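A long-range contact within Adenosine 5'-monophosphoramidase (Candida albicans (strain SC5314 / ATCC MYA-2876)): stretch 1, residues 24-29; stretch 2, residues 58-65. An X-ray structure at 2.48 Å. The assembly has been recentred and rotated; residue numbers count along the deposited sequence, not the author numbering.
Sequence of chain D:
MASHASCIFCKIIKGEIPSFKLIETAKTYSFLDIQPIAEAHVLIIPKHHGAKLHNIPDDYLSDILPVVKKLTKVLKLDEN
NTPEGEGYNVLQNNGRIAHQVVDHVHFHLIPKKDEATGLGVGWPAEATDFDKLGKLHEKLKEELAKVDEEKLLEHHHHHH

Stretch 1 24-29: ETAKTY
Stretch 2 58-65: DDYLSDIL

Stretch 1 runs through a turn into a strand. Thr25 is extended (phi/psi -135/165), Ala26 takes helical angles (-49/-36), Lys27 follows at -112/-16, and Thr28 and Tyr29 return to strand values (-129/149 and -134/131). A hydrogen bond from Thr25 N to Thr28 O, 2.8 Å, closes the turn. Stretch 2 is helical, with most phi values between -50 and -75; Asp63 departs a little, at -88/-16. Ser62 N donates to Asp58 O at 3.0 Å, whereas the bonds from Asp63 N to Tyr60 O and from Ile64 N to Leu61 O are weak, both 3.3 Å. The register is fixed by two CA pairs: Lys27 CA to Tyr60 CA, 5.9 Å, and Thr28 CA to Ile64 CA, 6.5 Å. One residue of stretch 1 thus advances with four of the helix, about one turn. The contact buries 344 Å², both sides summed.

Lys27 covers the most ground. Its CB points toward the helix, and chi angles of -80, 164, -163 and -52° (m, t, t, m) carry the chain across Tyr60 to Asp59. There Lys27 NZ donates to Asp59 OD2 at 2.5 Å, a salt bridge with a short hydrogen bond. Asp59 starts sideways from its CA, but chi1 of 61° (p) and chi2 of -51° bring its carboxylate nearer.

Tyr60 has chi1 of -74° (m) and chi2 of 83°, which lays one ring face under the lysine. Lys27 CG stands 4.0 Å from the centroid of the Tyr60 ring, 22° off the normal, a CH-pi contact; Lys27 NZ lies 4.7 Å from the same centroid and 25° off, a cation-pi arrangement. The lysine therefore uses its aliphatic portion and its charge over the same ring. Its backbone also comes close, with Lys27 O 3.3 Å from Tyr60 CD2.

The CA-to-CB bonds of Asp63 and Thr28 both point toward the other stretch; chi1 of -178° (t) and chi2 of 60° then set the Asp63 carboxylate. Thr28, with chi1 of -61° (m), donates from OG1 to Asp63 OD2 at 2.4 Å, a very short hydrogen bond. Thr25 (chi1 -80°, m) brings CG2 to 3.0 Å from Asp63 OD2, a tight approach of a methyl to the same oxygen. Ile64 (chi1 -80°, m; chi2 160°, t) adds a looser contact, its CG1 4.2 Å from Thr28 OG1.

A water has Thr28 OG1 2.6 Å, Tyr60 O 2.8 Å and Lys27 O 3.2 Å from its O; the geometry suits donation to each, though its two protons can serve only two at a time.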

# COMPACT_ATOMS: atom_id res chain seq x y z
N GLU D 24 7.84 9.97 13.77
CA GLU D 24 7.49 11.19 13.06
C GLU D 24 8.69 11.70 12.28
O GLU D 24 9.85 11.53 12.68
CB GLU D 24 6.98 12.26 14.00
CG GLU D 24 6.34 13.40 13.26
CD GLU D 24 5.93 14.55 14.16
OE1 GLU D 24 5.75 14.34 15.39
OE2 GLU D 24 5.78 15.67 13.60
N THR D 25 8.40 12.35 11.16
CA THR D 25 9.39 12.81 10.19
C THR D 25 9.00 14.24 9.81
O THR D 25 7.90 14.70 10.13
CB THR D 25 9.42 11.83 8.98
OG1 THR D 25 10.21 10.67 9.31
CG2 THR D 25 9.95 12.45 7.74
N ALA D 26 9.92 14.96 9.17
CA ALA D 26 9.56 16.26 8.60
C ALA D 26 8.29 16.15 7.76
O ALA D 26 7.46 17.07 7.75
CB ALA D 26 10.71 16.80 7.76
N LYS D 27 8.11 15.04 7.05
CA LYS D 27 7.00 14.89 6.12
C LYS D 27 5.94 13.87 6.53
O LYS D 27 4.83 13.92 6.00
CB LYS D 27 7.53 14.55 4.72
CG LYS D 27 8.05 15.77 3.97
CD LYS D 27 8.91 15.37 2.76
CE LYS D 27 9.76 16.54 2.26
NZ LYS D 27 8.94 17.77 1.99
N THR D 28 6.23 12.97 7.47
CA THR D 28 5.33 11.86 7.74
C THR D 28 5.00 11.75 9.22
O THR D 28 5.83 12.08 10.07
CB THR D 28 5.96 10.54 7.23
OG1 THR D 28 6.17 10.64 5.81
CG2 THR D 28 5.06 9.36 7.50
N TYR D 29 3.79 11.27 9.53
CA TYR D 29 3.33 11.08 10.90
C TYR D 29 2.67 9.72 11.07
O TYR D 29 1.78 9.34 10.29
CB TYR D 29 2.34 12.19 11.30
CG TYR D 29 1.99 12.18 12.77
CD1 TYR D 29 1.01 11.33 13.27
CD2 TYR D 29 2.63 13.02 13.66
CE1 TYR D 29 0.69 11.31 14.61
CE2 TYR D 29 2.31 13.02 15.01
CZ TYR D 29 1.34 12.16 15.48
OH TYR D 29 1.02 12.14 16.82
N ASP D 58 4.70 14.56 -4.68
CA ASP D 58 5.69 13.49 -4.85
C ASP D 58 6.62 13.39 -3.65
O ASP D 58 6.96 12.28 -3.21
CB ASP D 58 6.49 13.72 -6.13
CG ASP D 58 5.78 13.18 -7.37
OD1 ASP D 58 4.72 12.54 -7.23
OD2 ASP D 58 6.28 13.38 -8.49
N ASP D 59 7.04 14.52 -3.08
CA ASP D 59 8.02 14.44 -2.00
C ASP D 59 7.41 13.88 -0.71
O ASP D 59 8.14 13.30 0.10
CB ASP D 59 8.67 15.81 -1.75
CG ASP D 59 7.66 16.88 -1.33
OD1 ASP D 59 6.63 17.08 -2.02
OD2 ASP D 59 7.91 17.53 -0.30
N TYR D 60 6.11 14.02 -0.50
CA TYR D 60 5.52 13.31 0.63
C TYR D 60 5.37 11.81 0.35
O TYR D 60 5.53 10.99 1.27
CB TYR D 60 4.18 13.92 0.98
CG TYR D 60 4.32 15.25 1.67
CD1 TYR D 60 4.52 16.42 0.93
CD2 TYR D 60 4.27 15.34 3.05
CE1 TYR D 60 4.66 17.63 1.54
CE2 TYR D 60 4.40 16.55 3.68
CZ TYR D 60 4.60 17.69 2.92
OH TYR D 60 4.76 18.90 3.57
N LEU D 61 5.07 11.43 -0.90
CA LEU D 61 4.94 10.02 -1.23
C LEU D 61 6.27 9.30 -1.06
O LEU D 61 6.30 8.15 -0.62
CB LEU D 61 4.44 9.85 -2.65
CG LEU D 61 2.99 10.27 -2.92
CD1 LEU D 61 2.60 9.95 -4.34
CD2 LEU D 61 2.04 9.64 -1.93
N SER D 62 7.38 9.97 -1.38
CA SER D 62 8.69 9.32 -1.34
C SER D 62 9.09 8.94 0.07
O SER D 62 9.86 7.99 0.27
CB SER D 62 9.75 10.23 -1.95
OG SER D 62 9.65 10.23 -3.36
N ASP D 63 8.57 9.65 1.07
CA ASP D 63 8.98 9.44 2.45
C ASP D 63 8.16 8.37 3.17
O ASP D 63 8.61 7.85 4.20
CB ASP D 63 8.92 10.78 3.19
CG ASP D 63 9.36 10.67 4.61
OD1 ASP D 63 10.52 10.29 4.86
OD2 ASP D 63 8.55 10.96 5.51
N ILE D 64 7.00 7.99 2.62
CA ILE D 64 6.08 7.12 3.34
C ILE D 64 6.65 5.70 3.49
O ILE D 64 6.78 5.19 4.60
CB ILE D 64 4.72 7.12 2.64
CG1 ILE D 64 3.96 8.37 3.06
CG2 ILE D 64 3.90 5.85 2.96
CD1 ILE D 64 2.88 8.71 2.10
N LEU D 65 6.96 5.04 2.38
CA LEU D 65 7.41 3.65 2.48
C LEU D 65 8.71 3.47 3.28
O LEU D 65 8.83 2.45 3.99
CB LEU D 65 7.53 3.05 1.08
CG LEU D 65 6.18 2.95 0.37
CD1 LEU D 65 6.33 2.37 -1.02
CD2 LEU D 65 5.16 2.17 1.21
O HOH W 1 4.72 11.56 3.90